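Local atomic coordinates of protease (Penicillium cyclopium, PDB entry 5Z6O), a protein that hydrolyses peptide bonds as a proteinase K-like subtilisin, and probably degrades casein, gelatin and type IV collagen. Residues G126-G138 with S228-M242; R154-E166 with S174-A186. All blocks are in the same frame, centred on the assembly; numbering follows the deposited sequence.

Contact 1: G126-G138 with S228-M242; sequences GATGKSVMNMSLG and SMAAPHVAGAAAYLM. With PMS (phenylmethanesulfonic acid), chain C.
Strand 131-135 and the helix of S228-M242 form a buried strand-on-helix contact at the heart of the subtilisin fold, with V132, N134 and S136 set against A235, A231 and S228. The strand lies within the parallel sheet and the helix runs antiparallel to it at 175°, carrying the charge-relay serine S228 at its start. Small residues on the helix let the axes approach to 8.1 Å. The two methyls of V132 divide the work. CG1 stands opposite the backbone N (chi1 168°) and meets the CB of A235 at 3.7 Å, while CG2 touches the CB of A238 and the extended side chain of M242, whose SD lies 3.9 Å from V132 CG2. One residue earlier in the strand, the carbonyl O of S131 lies near the CE of M242. N134 also points at the helix: its CB is 3.9 Å from the CB of A235, and its side chain crosses that of P232 obliquely. The nitrogen of P232 has no hydrogen to bond to the preceding turn, and the helix is kinked there. Putting an alanine in place of N134 would probably open a gap against P232 and A231, since everything beyond CB would be missing. At the catalytic end, the hydroxyl of S136 is modelled donating to the carbonyl of S228, although the position of this carbonyl is less certain. S228 is blocked by the inhibitor: its OG is covalently bound to the sulfur of phenylmethanesulfonic acid at 1.6 Å, and its backbone N donates to the sulfonyl oxygen O1S over 3.1 Å, as an oxyanion-hole amide would.

Contact 2: R154-E166 with S174-A186; sequences RSGVFLSVAAGNE and SPASAPNVCTIAA. With CA (calcium ion), chain B; PMS (phenylmethanesulfonic acid), chain C.
Parallel strands 157-162 and 182-186 are neighbours in the central sheet of the subtilisin fold, pairing S160 with C182, V161 with T183 and A162 with I184. V161 is gripped through both backbone polar atoms: its N donates to the O of C182 at 2.9 Å, and its O accepts from the N of I184. C182 N to L159 O and A163 N to I184 O extend the pairing, the first nearly straight at 164° and the last more bent at 140°. A chi1 of 178° carries CG1 of V161 to the ring of P175, 3.8 Å from its CG, while CG2 crosses against V181. L159 and V181 lie side by side, CD2 to CG1 at 3.7 Å. On the face of S160 and C182, the CB of C182 approaches F158 CZ obliquely at 3.7 Å, and its sulfur is tied to C253 by a disulfide. The turn before the second strand builds a calcium site: V181 O binds the ion at 2.6 Å, with D204 and five waters completing the shell. T183 OG1 is a second-shell group, donating in plane to a lone pair of A176 O at 2.8 Å and accepting from a calcium-bound water. Past the first strand, N165 ND2 donates a hydrogen bond to the sulfonyl O1S of phenylmethanesulfonic acid at 2.7 Å, consistent with a part in the oxyanion hole, as in other subtilisins. Helix 227-245 packs on F158, S160 and I184, helix 143-154 lies against V157 and L159, and strand 131-135 flanks strand 157-162 along its other edge.

Overall arrangement
From the N terminus, the chain first lays down strands 37-42, 56-61 and 93-98 of the parallel sheet, then strand 131-135 and, after helix 143-154, strand 157-162 beside it, and soon afterwards strand 182-187 next in the same sheet. Contact 2 thus closes a short loop, nested inside the much longer one that contact 1 closes when the chain returns as helix 227-245. The two meet along the shared border of strands 131-135 and 157-162, where M133 N lies 2.7 Å from F158 O, a probable hydrogen bond. The helix of contact 1 also lies over S160. Both contacts reach the bound inhibitor, through S228 in contact 1 and N165 in contact 2, while contact 2 alone reaches on to the calcium ion.

Contact 1: G126-G138 with S228-M242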
loop_
_atom_site.group_PDB
_atom_site.type_symbol
_atom_site.label_atom_id
_atom_site.label_comp_id
_atom_site.label_asym_id
_atom_site.label_seq_id
_atom_site.Cartn_x
_atom_site.Cartn_y
_atom_site.Cartn_z
ATOM N N GLY A 126 17.245 8.763 9.340
ATOM C CA GLY A 126 16.807 8.543 10.698
ATOM C C GLY A 126 15.366 8.100 10.820
ATOM O O GLY A 126 14.727 8.400 11.831
ATOM N N ALA A 127 14.829 7.400 9.814
ATOM C CA ALA A 127 13.415 7.003 9.795
ATOM C C ALA A 127 13.197 5.563 10.257
ATOM O O ALA A 127 12.092 5.016 10.098
ATOM C CB ALA A 127 12.829 7.207 8.395
ATOM N N THR A 128 14.213 4.938 10.836
ATOM C CA THR A 128 14.058 3.579 11.336
ATOM C C THR A 128 12.937 3.507 12.361
ATOM O O THR A 128 12.900 4.291 13.310
ATOM C CB THR A 128 15.369 3.109 11.955
ATOM O OG1 THR A 128 16.391 3.154 10.954
ATOM C CG2 THR A 128 15.230 1.689 12.491
ATOM N N GLY A 129 12.014 2.555 12.157
ATOM C CA GLY A 129 10.854 2.387 12.994
ATOM C C GLY A 129 9.685 3.267 12.638
ATOM O O GLY A 129 8.599 3.064 13.185
ATOM N N LYS A 130 9.855 4.218 11.728
ATOM C CA LYS A 130 8.747 5.073 11.316
ATOM C C LYS A 130 8.806 5.308 9.816
ATOM O O LYS A 130 8.713 6.425 9.307
ATOM C CB LYS A 130 8.738 6.368 12.128
ATOM C CG LYS A 130 10.073 7.010 12.358
ATOM C CD LYS A 130 9.879 8.226 13.289
ATOM C CE LYS A 130 10.873 9.348 13.009
ATOM N NZ LYS A 130 12.206 9.097 13.627
ATOM N N SER A 131 8.948 4.213 9.065
ATOM C CA SER A 131 9.048 4.216 7.607
ATOM C C SER A 131 8.114 3.137 7.091
ATOM O O SER A 131 7.903 2.135 7.783
ATOM C CB SER A 131 10.463 3.870 7.063
ATOM O OG SER A 131 11.451 4.809 7.400
ATOM N N VAL A 132 7.632 3.305 5.839
ATOM C CA VAL A 132 6.667 2.382 5.243
ATOM C C VAL A 132 7.132 2.050 3.837
ATOM O O VAL A 132 7.654 2.914 3.124
ATOM C CB VAL A 132 5.249 3.022 5.231
ATOM C CG1 VAL A 132 4.285 2.207 4.355
ATOM C CG2 VAL A 132 4.748 3.144 6.660
ATOM N N MET A 133 7.005 0.784 3.459
ATOM C CA MET A 133 7.297 0.382 2.099
ATOM C C MET A 133 6.080 -0.308 1.529
ATOM O O MET A 133 5.500 -1.178 2.179
ATOM C CB MET A 133 8.513 -0.557 2.061
ATOM C CG MET A 133 8.846 -1.029 0.647
ATOM S SD MET A 133 10.264 -2.164 0.560
ATOM C CE MET A 133 11.624 -1.055 0.885
ATOM N N ASN A 134 5.708 0.060 0.311
ATOM C CA ASN A 134 4.591 -0.591 -0.361
ATOM C C ASN A 134 5.110 -1.394 -1.553
ATOM O O ASN A 134 5.801 -0.850 -2.424
ATOM C CB ASN A 134 3.559 0.412 -0.841
ATOM C CG ASN A 134 2.338 -0.291 -1.429
ATOM O OD1 ASN A 134 1.516 -0.858 -0.692
ATOM N ND2 ASN A 134 2.236 -0.299 -2.744
ATOM N N MET A 135 4.695 -2.661 -1.652
ATOM C CA MET A 135 5.124 -3.520 -2.767
ATOM C C MET A 135 3.872 -4.076 -3.422
ATOM O O MET A 135 3.320 -5.060 -2.948
ATOM C CB MET A 135 6.045 -4.661 -2.330
ATOM C CG MET A 135 7.454 -4.134 -2.050
ATOM S SD MET A 135 8.653 -5.529 -1.813
ATOM C CE MET A 135 8.685 -6.305 -3.411
ATOM N N SER A 136 3.420 -3.439 -4.482
ATOM C CA SER A 136 2.251 -3.921 -5.216
ATOM C C SER A 136 2.691 -4.731 -6.412
ATOM O O SER A 136 2.410 -4.379 -7.536
ATOM C CB SER A 136 1.378 -2.746 -5.653
ATOM O OG SER A 136 0.672 -2.184 -4.546
ATOM N N LEU A 137 3.499 -5.744 -6.181
ATOM C CA LEU A 137 3.993 -6.619 -7.222
ATOM C C LEU A 137 4.239 -7.966 -6.563
ATOM O O LEU A 137 4.309 -8.082 -5.342
ATOM C CB LEU A 137 5.277 -6.096 -7.869
ATOM C CG LEU A 137 6.431 -5.791 -6.908
ATOM C CD1 LEU A 137 7.290 -7.018 -6.611
ATOM C CD2 LEU A 137 7.300 -4.651 -7.465
ATOM N N GLY A 138 4.343 -8.990 -7.375
ATOM C CA GLY A 138 4.428 -10.321 -6.805
ATOM C C GLY A 138 4.826 -11.266 -7.905
ATOM O O GLY A 138 4.804 -10.922 -9.091
ATOM N N SER A 228 -2.882 -4.998 -6.108
ATOM C CA SER A 228 -2.003 -3.827 -6.184
ATOM C C SER A 228 -2.669 -2.573 -5.646
ATOM O O SER A 228 -1.977 -1.661 -5.172
ATOM C CB SER A 228 -1.559 -3.551 -7.644
ATOM O OG SER A 228 -0.720 -4.609 -8.112
ATOM N N MET A 229 -3.989 -2.454 -5.818
ATOM C CA MET A 229 -4.730 -1.296 -5.324
ATOM C C MET A 229 -5.059 -1.405 -3.841
ATOM O O MET A 229 -5.252 -0.389 -3.162
ATOM C CB MET A 229 -6.036 -1.156 -6.114
ATOM C CG MET A 229 -5.875 -0.573 -7.540
ATOM S SD MET A 229 -4.920 -1.631 -8.666
ATOM C CE MET A 229 -3.442 -0.688 -8.914
ATOM N N ALA A 230 -5.110 -2.624 -3.332
ATOM C CA ALA A 230 -5.452 -2.879 -1.946
ATOM C C ALA A 230 -4.266 -2.558 -1.035
ATOM O O ALA A 230 -4.400 -1.786 -0.081
ATOM C CB ALA A 230 -5.882 -4.351 -1.822
ATOM N N ALA A 231 -3.080 -3.059 -1.374
ATOM C CA ALA A 231 -1.912 -2.839 -0.513
ATOM C C ALA A 231 -1.641 -1.373 -0.145
ATOM O O ALA A 231 -1.335 -1.109 1.034
ATOM C CB ALA A 231 -0.662 -3.452 -1.161
ATOM N N PRO A 232 -1.686 -0.402 -1.063
ATOM C CA PRO A 232 -1.359 0.971 -0.670
ATOM C C PRO A 232 -2.373 1.591 0.271
ATOM O O PRO A 232 -2.003 2.536 0.989
ATOM C CB PRO A 232 -1.280 1.727 -2.021
ATOM C CG PRO A 232 -2.003 0.884 -2.982
ATOM C CD PRO A 232 -1.771 -0.537 -2.521
ATOM N N HIS A 233 -3.623 1.102 0.319
ATOM C CA HIS A 233 -4.504 1.585 1.392
ATOM C C HIS A 233 -3.886 1.262 2.741
ATOM O O HIS A 233 -3.969 2.061 3.684
ATOM C CB HIS A 233 -5.900 0.947 1.313
ATOM C CG HIS A 233 -6.751 1.428 0.164
ATOM N ND1 HIS A 233 -6.665 0.899 -1.110
ATOM C CD2 HIS A 233 -7.742 2.358 0.117
ATOM C CE1 HIS A 233 -7.571 1.478 -1.888
ATOM N NE2 HIS A 233 -8.239 2.363 -1.167
ATOM N N VAL A 234 -3.287 0.074 2.859
ATOM C CA VAL A 234 -2.712 -0.348 4.133
ATOM C C VAL A 234 -1.389 0.378 4.377
ATOM O O VAL A 234 -1.101 0.777 5.514
ATOM C CB VAL A 234 -2.555 -1.884 4.164
ATOM C CG1 VAL A 234 -1.925 -2.357 5.492
ATOM C CG2 VAL A 234 -3.921 -2.559 4.011
ATOM N N ALA A 235 -0.602 0.629 3.325
ATOM C CA ALA A 235 0.605 1.443 3.489
ATOM C C ALA A 235 0.235 2.811 4.040
ATOM O O ALA A 235 0.861 3.311 4.992
ATOM C CB ALA A 235 1.344 1.629 2.152
ATOM N N GLY A 236 -0.787 3.430 3.450
ATOM C CA GLY A 236 -1.209 4.730 3.947
ATOM C C GLY A 236 -1.741 4.661 5.368
ATOM O O GLY A 236 -1.469 5.551 6.178
ATOM N N ALA A 237 -2.547 3.641 5.679
ATOM C CA ALA A 237 -3.068 3.543 7.040
ATOM C C ALA A 237 -1.943 3.346 8.053
ATOM O O ALA A 237 -2.024 3.844 9.184
ATOM C CB ALA A 237 -4.086 2.390 7.138
ATOM N N ALA A 238 -0.897 2.590 7.693
ATOM C CA ALA A 238 0.216 2.444 8.615
ATOM C C ALA A 238 0.890 3.775 8.858
ATOM O O ALA A 238 1.215 4.107 9.997
ATOM C CB ALA A 238 1.237 1.433 8.085
ATOM N N ALA A 239 1.112 4.557 7.794
ATOM C CA ALA A 239 1.752 5.859 7.996
ATOM C C ALA A 239 0.879 6.749 8.877
ATOM O O ALA A 239 1.366 7.418 9.799
ATOM C CB ALA A 239 2.036 6.509 6.629
ATOM N N TYR A 240 -0.431 6.730 8.626
ATOM C CA TYR A 240 -1.394 7.450 9.447
ATOM C C TYR A 240 -1.291 7.056 10.925
ATOM O O TYR A 240 -1.245 7.917 11.816
ATOM C CB TYR A 240 -2.766 7.150 8.881
ATOM C CG TYR A 240 -3.914 7.688 9.666
ATOM C CD1 TYR A 240 -4.247 9.039 9.605
ATOM C CD2 TYR A 240 -4.660 6.853 10.463
ATOM C CE1 TYR A 240 -5.321 9.540 10.343
ATOM C CE2 TYR A 240 -5.783 7.332 11.184
ATOM C CZ TYR A 240 -6.074 8.665 11.120
ATOM O OH TYR A 240 -7.148 9.102 11.836
ATOM N N LEU A 241 -1.268 5.745 11.214
ATOM C CA LEU A 241 -1.265 5.326 12.610
ATOM C C LEU A 241 0.074 5.618 13.266
ATOM O O LEU A 241 0.122 5.893 14.472
ATOM C CB LEU A 241 -1.593 3.831 12.717
ATOM C CG LEU A 241 -3.047 3.522 12.363
ATOM C CD1 LEU A 241 -3.280 2.003 12.311
ATOM C CD2 LEU A 241 -3.964 4.150 13.401
ATOM N N MET A 242 1.168 5.540 12.508
ATOM C CA MET A 242 2.466 5.900 13.062
ATOM C C MET A 242 2.480 7.347 13.512
ATOM O O MET A 242 2.975 7.659 14.598
ATOM C CB MET A 242 3.586 5.681 12.029
ATOM C CG MET A 242 3.891 4.216 11.810
ATOM S SD MET A 242 5.075 4.067 10.407
ATOM C CE MET A 242 5.229 2.285 10.429
HETATM C C PMS C . -0.013 -5.940 -10.152
HETATM S S PMS C . -1.431 -5.039 -9.468
HETATM C C1 PMS C . 0.300 -7.187 -9.311
HETATM C C2 PMS C . 0.129 -7.212 -7.931
HETATM C C3 PMS C . 0.432 -8.357 -7.208
HETATM C C4 PMS C . 0.902 -9.491 -7.852
HETATM C C5 PMS C . 1.078 -9.464 -9.228
HETATM C C6 PMS C . 0.764 -8.327 -9.954
HETATM O O2S PMS C . -2.082 -4.155 -10.489
HETATM O O1S PMS C . -2.543 -5.963 -9.074
#

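Contact 2: R154-E166 with S174-A186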
loop_
_atom_site.group_PDB
_atom_site.type_symbol
_atom_site.label_atom_id
_atom_site.label_comp_id
_atom_site.label_asym_id
_atom_site.label_seq_id
_atom_site.Cartn_x
_atom_site.Cartn_y
_atom_site.Cartn_z
ATOM N N ARG A 154 12.845 -6.384 9.377
ATOM C CA ARG A 154 13.791 -6.470 10.490
ATOM C C ARG A 154 14.606 -5.188 10.634
ATOM O O ARG A 154 15.065 -4.867 11.736
ATOM C CB ARG A 154 14.718 -7.669 10.278
ATOM C CG ARG A 154 15.163 -8.312 11.559
ATOM C CD ARG A 154 16.164 -9.451 11.312
ATOM N NE ARG A 154 15.824 -10.335 10.193
ATOM C CZ ARG A 154 14.850 -11.252 10.204
ATOM N NH1 ARG A 154 14.648 -12.012 9.128
ATOM N NH2 ARG A 154 14.067 -11.416 11.271
ATOM N N SER A 155 14.765 -4.426 9.546
ATOM C CA SER A 155 15.509 -3.163 9.545
ATOM C C SER A 155 14.661 -1.958 9.926
ATOM O O SER A 155 15.141 -0.829 9.781
ATOM C CB SER A 155 16.119 -2.907 8.180
ATOM O OG SER A 155 16.945 -3.994 7.847
ATOM N N GLY A 156 13.432 -2.178 10.411
ATOM C CA GLY A 156 12.585 -1.093 10.876
ATOM C C GLY A 156 11.721 -0.409 9.827
ATOM O O GLY A 156 11.371 0.770 10.001
ATOM N N VAL A 157 11.369 -1.090 8.734
ATOM C CA VAL A 157 10.476 -0.543 7.710
ATOM C C VAL A 157 9.248 -1.457 7.599
ATOM O O VAL A 157 9.390 -2.654 7.340
ATOM C CB VAL A 157 11.181 -0.409 6.349
ATOM C CG1 VAL A 157 10.232 0.185 5.287
ATOM C CG2 VAL A 157 12.412 0.501 6.430
ATOM N N PHE A 158 8.048 -0.891 7.798
ATOM C CA PHE A 158 6.815 -1.662 7.675
ATOM C C PHE A 158 6.619 -1.990 6.204
ATOM O O PHE A 158 6.901 -1.159 5.340
ATOM C CB PHE A 158 5.635 -0.850 8.213
ATOM C CG PHE A 158 4.269 -1.398 7.824
ATOM C CD1 PHE A 158 3.627 -2.345 8.597
ATOM C CD2 PHE A 158 3.646 -0.947 6.672
ATOM C CE1 PHE A 158 2.368 -2.826 8.232
ATOM C CE2 PHE A 158 2.395 -1.400 6.303
ATOM C CZ PHE A 158 1.750 -2.335 7.082
ATOM N N LEU A 159 6.151 -3.209 5.905
ATOM C CA LEU A 159 6.091 -3.611 4.507
ATOM C C LEU A 159 4.707 -4.164 4.203
ATOM O O LEU A 159 4.319 -5.209 4.739
ATOM C CB LEU A 159 7.205 -4.623 4.189
ATOM C CG LEU A 159 7.223 -5.192 2.759
ATOM C CD1 LEU A 159 7.129 -4.093 1.688
ATOM C CD2 LEU A 159 8.499 -6.011 2.596
ATOM N N SER A 160 3.930 -3.447 3.399
ATOM C CA SER A 160 2.649 -3.956 2.921
ATOM C C SER A 160 2.825 -4.532 1.521
ATOM O O SER A 160 3.432 -3.899 0.655
ATOM C CB SER A 160 1.589 -2.849 2.922
ATOM O OG SER A 160 2.001 -1.766 2.132
ATOM N N VAL A 161 2.282 -5.731 1.301
ATOM C CA VAL A 161 2.472 -6.492 0.070
ATOM C C VAL A 161 1.133 -6.924 -0.501
ATOM O O VAL A 161 0.297 -7.467 0.229
ATOM C CB VAL A 161 3.348 -7.738 0.359
ATOM C CG1 VAL A 161 3.526 -8.552 -0.872
ATOM C CG2 VAL A 161 4.733 -7.313 0.881
ATOM N N ALA A 162 0.966 -6.758 -1.817
ATOM C CA ALA A 162 -0.211 -7.288 -2.494
ATOM C C ALA A 162 -0.218 -8.810 -2.424
ATOM O O ALA A 162 0.811 -9.470 -2.624
ATOM C CB ALA A 162 -0.233 -6.836 -3.949
ATOM N N ALA A 163 -1.387 -9.387 -2.161
ATOM C CA ALA A 163 -1.412 -10.851 -2.034
ATOM C C ALA A 163 -1.268 -11.552 -3.376
ATOM O O ALA A 163 -0.854 -12.727 -3.405
ATOM C CB ALA A 163 -2.705 -11.303 -1.365
ATOM N N GLY A 164 -1.603 -10.877 -4.479
ATOM C CA GLY A 164 -1.587 -11.502 -5.787
ATOM C C GLY A 164 -2.994 -11.677 -6.344
ATOM O O GLY A 164 -4.006 -11.613 -5.624
ATOM N N ASN A 165 -3.056 -11.875 -7.652
ATOM C CA ASN A 165 -4.318 -11.827 -8.386
ATOM C C ASN A 165 -4.675 -13.135 -9.090
ATOM O O ASN A 165 -5.382 -13.101 -10.091
ATOM C CB ASN A 165 -4.288 -10.714 -9.435
ATOM C CG ASN A 165 -3.975 -9.357 -8.839
ATOM O OD1 ASN A 165 -4.418 -9.035 -7.748
ATOM N ND2 ASN A 165 -3.212 -8.562 -9.557
ATOM N N GLU A 166 -4.214 -14.283 -8.605
ATOM C CA GLU A 166 -4.415 -15.519 -9.355
ATOM C C GLU A 166 -5.475 -16.418 -8.731
ATOM O O GLU A 166 -5.552 -17.605 -9.079
ATOM C CB GLU A 166 -3.094 -16.268 -9.509
ATOM C CG GLU A 166 -2.012 -15.446 -10.180
ATOM C CD GLU A 166 -1.230 -14.606 -9.173
ATOM O OE1 GLU A 166 -1.011 -15.047 -8.014
ATOM O OE2 GLU A 166 -0.831 -13.491 -9.542
ATOM N N SER A 174 5.668 -14.847 -3.771
ATOM C CA SER A 174 6.657 -14.051 -3.076
ATOM C C SER A 174 6.574 -12.621 -3.577
ATOM O O SER A 174 6.473 -12.403 -4.781
ATOM C CB SER A 174 8.070 -14.599 -3.317
ATOM O OG SER A 174 8.204 -15.820 -2.614
ATOM N N PRO A 175 6.648 -11.621 -2.682
ATOM C CA PRO A 175 6.916 -11.726 -1.242
ATOM C C PRO A 175 5.667 -11.909 -0.356
ATOM O O PRO A 175 5.801 -11.818 0.860
ATOM C CB PRO A 175 7.622 -10.385 -0.932
ATOM C CG PRO A 175 7.052 -9.424 -1.913
ATOM C CD PRO A 175 6.702 -10.226 -3.162
ATOM N N ALA A 176 4.497 -12.245 -0.935
ATOM C CA ALA A 176 3.296 -12.389 -0.107
ATOM C C ALA A 176 3.482 -13.404 1.010
ATOM O O ALA A 176 2.886 -13.255 2.087
ATOM C CB ALA A 176 2.105 -12.801 -0.967
ATOM N N SER A 177 4.281 -14.453 0.772
ATOM C CA SER A 177 4.462 -15.518 1.747
ATOM C C SER A 177 5.586 -15.238 2.729
ATOM O O SER A 177 5.863 -16.090 3.578
ATOM C CB SER A 177 4.728 -16.859 1.024
ATOM O OG SER A 177 5.879 -16.747 0.231
ATOM N N ALA A 178 6.227 -14.071 2.650
ATOM C CA ALA A 178 7.435 -13.822 3.425
ATOM C C ALA A 178 7.133 -13.610 4.902
ATOM O O ALA A 178 6.038 -13.160 5.265
ATOM C CB ALA A 178 8.176 -12.590 2.896
ATOM N N PRO A 179 8.127 -13.862 5.769
ATOM C CA PRO A 179 7.920 -13.675 7.213
ATOM C C PRO A 179 7.710 -12.206 7.561
ATOM O O PRO A 179 8.468 -11.337 7.123
ATOM C CB PRO A 179 9.219 -14.210 7.835
ATOM C CG PRO A 179 9.902 -15.006 6.735
ATOM C CD PRO A 179 9.486 -14.372 5.465
ATOM N N ASN A 180 6.667 -11.937 8.350
ATOM C CA ASN A 180 6.447 -10.654 9.013
ATOM C C ASN A 180 6.015 -9.513 8.113
ATOM O O ASN A 180 6.021 -8.361 8.597
ATOM C CB ASN A 180 7.714 -10.196 9.750
ATOM C CG ASN A 180 8.186 -11.231 10.738
ATOM O OD1 ASN A 180 7.400 -11.698 11.571
ATOM N ND2 ASN A 180 9.448 -11.631 10.629
ATOM N N VAL A 181 5.677 -9.759 6.847
ATOM C CA VAL A 181 5.128 -8.698 6.000
ATOM C C VAL A 181 3.646 -8.629 6.251
ATOM O O VAL A 181 3.077 -9.519 6.883
ATOM C CB VAL A 181 5.415 -8.937 4.502
ATOM C CG1 VAL A 181 6.910 -8.927 4.231
ATOM C CG2 VAL A 181 4.787 -10.233 4.031
ATOM N N CYS A 182 3.007 -7.548 5.786
ATOM C CA CYS A 182 1.578 -7.366 5.983
ATOM C C CYS A 182 0.961 -7.631 4.611
ATOM O O CYS A 182 1.129 -6.834 3.686
ATOM C CB CYS A 182 1.297 -5.955 6.508
ATOM S SG CYS A 182 -0.178 -5.838 7.560
ATOM N N THR A 183 0.355 -8.803 4.445
ATOM C CA THR A 183 -0.090 -9.270 3.133
ATOM C C THR A 183 -1.581 -8.983 2.959
ATOM O O THR A 183 -2.394 -9.406 3.799
ATOM C CB THR A 183 0.161 -10.772 3.019
ATOM O OG1 THR A 183 1.566 -11.022 3.148
ATOM C CG2 THR A 183 -0.320 -11.307 1.700
ATOM N N ILE A 184 -1.945 -8.315 1.851
ATOM C CA ILE A 184 -3.243 -7.636 1.755
ATOM C C ILE A 184 -4.045 -8.230 0.598
ATOM O O ILE A 184 -3.585 -8.238 -0.547
ATOM C CB ILE A 184 -3.079 -6.116 1.554
ATOM C CG1 ILE A 184 -2.061 -5.512 2.533
ATOM C CG2 ILE A 184 -4.426 -5.422 1.674
ATOM C CD1 ILE A 184 -2.380 -5.882 4.001
ATOM N N ALA A 185 -5.260 -8.690 0.889
ATOM C CA ALA A 185 -6.191 -9.156 -0.129
ATOM C C ALA A 185 -7.162 -8.044 -0.505
ATOM O O ALA A 185 -7.268 -7.019 0.181
ATOM C CB ALA A 185 -6.952 -10.400 0.366
ATOM N N ALA A 186 -7.851 -8.233 -1.632
ATOM C CA ALA A 186 -8.649 -7.168 -2.239
ATOM C C ALA A 186 -10.144 -7.359 -1.988
ATOM O O ALA A 186 -10.682 -8.443 -2.240
ATOM C CB ALA A 186 -8.397 -7.109 -3.740
HETATM CA CA CA B . 1.688 -11.330 8.073
HETATM C C PMS C . -0.013 -5.940 -10.152
HETATM S S PMS C . -1.431 -5.039 -9.468
HETATM C C1 PMS C . 0.300 -7.187 -9.311
HETATM C C2 PMS C . 0.129 -7.212 -7.931
HETATM C C3 PMS C . 0.432 -8.357 -7.208
HETATM C C4 PMS C . 0.902 -9.491 -7.852
HETATM C C5 PMS C . 1.078 -9.464 -9.228
HETATM C C6 PMS C . 0.764 -8.327 -9.954
HETATM O O2S PMS C . -2.082 -4.155 -10.489
HETATM O O1S PMS C . -2.543 -5.963 -9.074
HETATM O O HOH W 1 5.473 -5.271 8.021
HETATM O O HOH W 2 3.938 -12.714 8.125
HETATM O O HOH W 3 1.974 -12.177 5.952
HETATM O O HOH W 4 2.479 -9.927 9.803
HETATM O O HOH W 5 0.456 -13.200 7.818
HETATM O O HOH W 6 1.350 -12.730 10.007
#